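Local coordinates for protein (aminopeptidase) (Ochrobactrum anthropi, PDB 1B65) that hydrolyses peptides from the amino end as an L-aminopeptidase and acts as a D-Ala-esterase/amidase, with a variant of the Ntn hydrolase fold, at residues Pro10-Leu15 against Ala339-Glu344. Sequence-based numbering, arbitrary orientation.
Sequences PRARDL and AMIAAE
Ile341, in the last turn of helix 322-342, makes every close contact from the helix side with the N-terminal segment Pro10-Leu15. From CB, which heads toward that segment, the side chain forks. With CG1 beside the backbone N (chi1 -67°), CG2 is anti to N and lies against the main chain, 3.6 Å from Pro10 O and 3.9 Å from Arg11 C. The other branch begins with CG1, 4.1 Å from Ala12 CB, and ends in CD1, which meets Leu15 CD1 tip to tip at 3.9 Å. Leu15 reaches this point from the short 3-10 turn Arg13-Leu15, and Leu364 of helix 361-370 also packs on Ile341. Ahead of the turn, Arg11 N donates a nearly straight bond (171°) to the anti lone pair of Asp14 OD2, tying the main chain that CG2 touches to the turn bearing Leu15. Arg11 NE makes a salt bridge with Glu177. One water donates to Pro10 O at 2.9 Å and to Ile341 O at 3.0 Å; Ile341 O also takes a hydrogen bond from His361 NE2. Two carbonyl oxygens cannot bond each other, so direct touch is van der Waals alone and the water supplies the donors that link them.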
loop_
_atom_site.group_PDB
_atom_site.type_symbol
_atom_site.label_atom_id
_atom_site.label_comp_id
_atom_site.label_asym_id
_atom_site.label_seq_id
_atom_site.Cartn_x
_atom_site.Cartn_y
_atom_site.Cartn_z
ATOM N N PRO A 10 30.127 -13.805 -26.196
ATOM C CA PRO A 10 30.647 -13.009 -25.090
ATOM C C PRO A 10 29.425 -12.449 -24.338
ATOM O O PRO A 10 28.400 -12.173 -24.961
ATOM C CB PRO A 10 31.336 -11.828 -25.749
ATOM C CG PRO A 10 30.678 -11.704 -27.082
ATOM C CD PRO A 10 30.346 -13.119 -27.487
ATOM N N ARG A 11 29.592 -12.229 -23.047
ATOM C CA ARG A 11 28.554 -11.530 -22.259
ATOM C C ARG A 11 29.124 -10.158 -21.976
ATOM O O ARG A 11 30.268 -9.874 -22.415
ATOM C CB ARG A 11 28.230 -12.330 -20.991
ATOM C CG ARG A 11 27.626 -13.697 -21.318
ATOM C CD ARG A 11 27.432 -14.480 -20.009
ATOM N NE ARG A 11 26.184 -14.010 -19.358
ATOM C CZ ARG A 11 25.898 -14.432 -18.102
ATOM N NH1 ARG A 11 26.737 -15.229 -17.473
ATOM N NH2 ARG A 11 24.767 -14.025 -17.553
ATOM N N ALA A 12 28.453 -9.265 -21.234
ATOM C CA ALA A 12 28.963 -7.918 -21.067
ATOM C C ALA A 12 30.359 -7.902 -20.460
ATOM O O ALA A 12 31.181 -7.116 -20.917
ATOM C CB ALA A 12 28.079 -7.012 -20.210
ATOM N N ARG A 13 30.641 -8.712 -19.428
ATOM C CA ARG A 13 31.968 -8.671 -18.821
ATOM C C ARG A 13 33.040 -9.032 -19.847
ATOM O O ARG A 13 34.157 -8.527 -19.756
ATOM C CB ARG A 13 32.121 -9.637 -17.642
ATOM C CG ARG A 13 31.381 -9.087 -16.426
ATOM C CD ARG A 13 31.461 -10.119 -15.275
ATOM N NE ARG A 13 30.587 -9.622 -14.207
ATOM C CZ ARG A 13 30.999 -9.256 -13.019
ATOM N NH1 ARG A 13 32.290 -9.373 -12.706
ATOM N NH2 ARG A 13 30.117 -8.826 -12.131
ATOM N N ASP A 14 32.747 -9.935 -20.760
ATOM C CA ASP A 14 33.687 -10.340 -21.797
ATOM C C ASP A 14 34.110 -9.214 -22.715
ATOM O O ASP A 14 35.192 -9.295 -23.320
ATOM C CB ASP A 14 33.020 -11.438 -22.641
ATOM C CG ASP A 14 32.760 -12.661 -21.781
ATOM O OD1 ASP A 14 33.731 -13.077 -21.112
ATOM O OD2 ASP A 14 31.634 -13.188 -21.755
ATOM N N LEU A 15 33.299 -8.177 -22.888
ATOM C CA LEU A 15 33.603 -7.045 -23.749
ATOM C C LEU A 15 34.390 -5.954 -23.048
ATOM O O LEU A 15 34.670 -4.891 -23.639
ATOM C CB LEU A 15 32.306 -6.435 -24.300
ATOM C CG LEU A 15 31.412 -7.350 -25.146
ATOM C CD1 LEU A 15 30.224 -6.535 -25.661
ATOM C CD2 LEU A 15 32.189 -7.957 -26.291
ATOM N N ALA A 339 21.331 -8.608 -21.404
ATOM C CA ALA A 339 20.270 -8.872 -22.388
ATOM C C ALA A 339 20.560 -8.156 -23.712
ATOM O O ALA A 339 20.300 -8.736 -24.792
ATOM C CB ALA A 339 18.902 -8.370 -21.849
ATOM N N MET A 340 21.027 -6.917 -23.638
ATOM C CA MET A 340 21.320 -6.158 -24.852
ATOM C C MET A 340 22.516 -6.761 -25.593
ATOM O O MET A 340 22.494 -6.783 -26.830
ATOM C CB MET A 340 21.664 -4.715 -24.490
ATOM C CG MET A 340 20.423 -4.029 -23.911
ATOM S SD MET A 340 20.883 -2.318 -23.527
ATOM C CE MET A 340 20.876 -1.555 -25.102
ATOM N N ILE A 341 23.504 -7.210 -24.826
ATOM C CA ILE A 341 24.699 -7.813 -25.480
ATOM C C ILE A 341 24.367 -9.139 -26.138
ATOM O O ILE A 341 24.978 -9.467 -27.181
ATOM C CB ILE A 341 25.790 -7.981 -24.408
ATOM C CG1 ILE A 341 26.309 -6.632 -23.908
ATOM C CG2 ILE A 341 26.971 -8.858 -24.912
ATOM C CD1 ILE A 341 26.541 -5.595 -24.995
ATOM N N ALA A 342 23.512 -9.953 -25.498
ATOM C CA ALA A 342 23.163 -11.258 -25.989
ATOM C C ALA A 342 22.164 -11.199 -27.148
ATOM O O ALA A 342 22.057 -12.216 -27.859
ATOM C CB ALA A 342 22.520 -12.124 -24.887
ATOM N N ALA A 343 21.391 -10.124 -27.265
ATOM C CA ALA A 343 20.355 -10.032 -28.295
ATOM C C ALA A 343 20.918 -9.980 -29.716
ATOM O O ALA A 343 22.063 -9.599 -29.947
ATOM C CB ALA A 343 19.480 -8.779 -28.116
ATOM N N GLU A 344 20.104 -10.405 -30.673
ATOM C CA GLU A 344 20.425 -10.349 -32.094
ATOM C C GLU A 344 19.352 -9.567 -32.850
ATOM O O GLU A 344 18.174 -9.579 -32.459
ATOM C CB GLU A 344 20.443 -11.777 -32.675
ATOM C CG GLU A 344 21.524 -12.624 -31.993
ATOM C CD GLU A 344 21.270 -14.109 -32.175
ATOM O OE1 GLU A 344 20.220 -14.615 -31.688
ATOM O OE2 GLU A 344 22.125 -14.773 -32.796
HETATM O O HOH W 1 27.035 -11.696 -27.423
#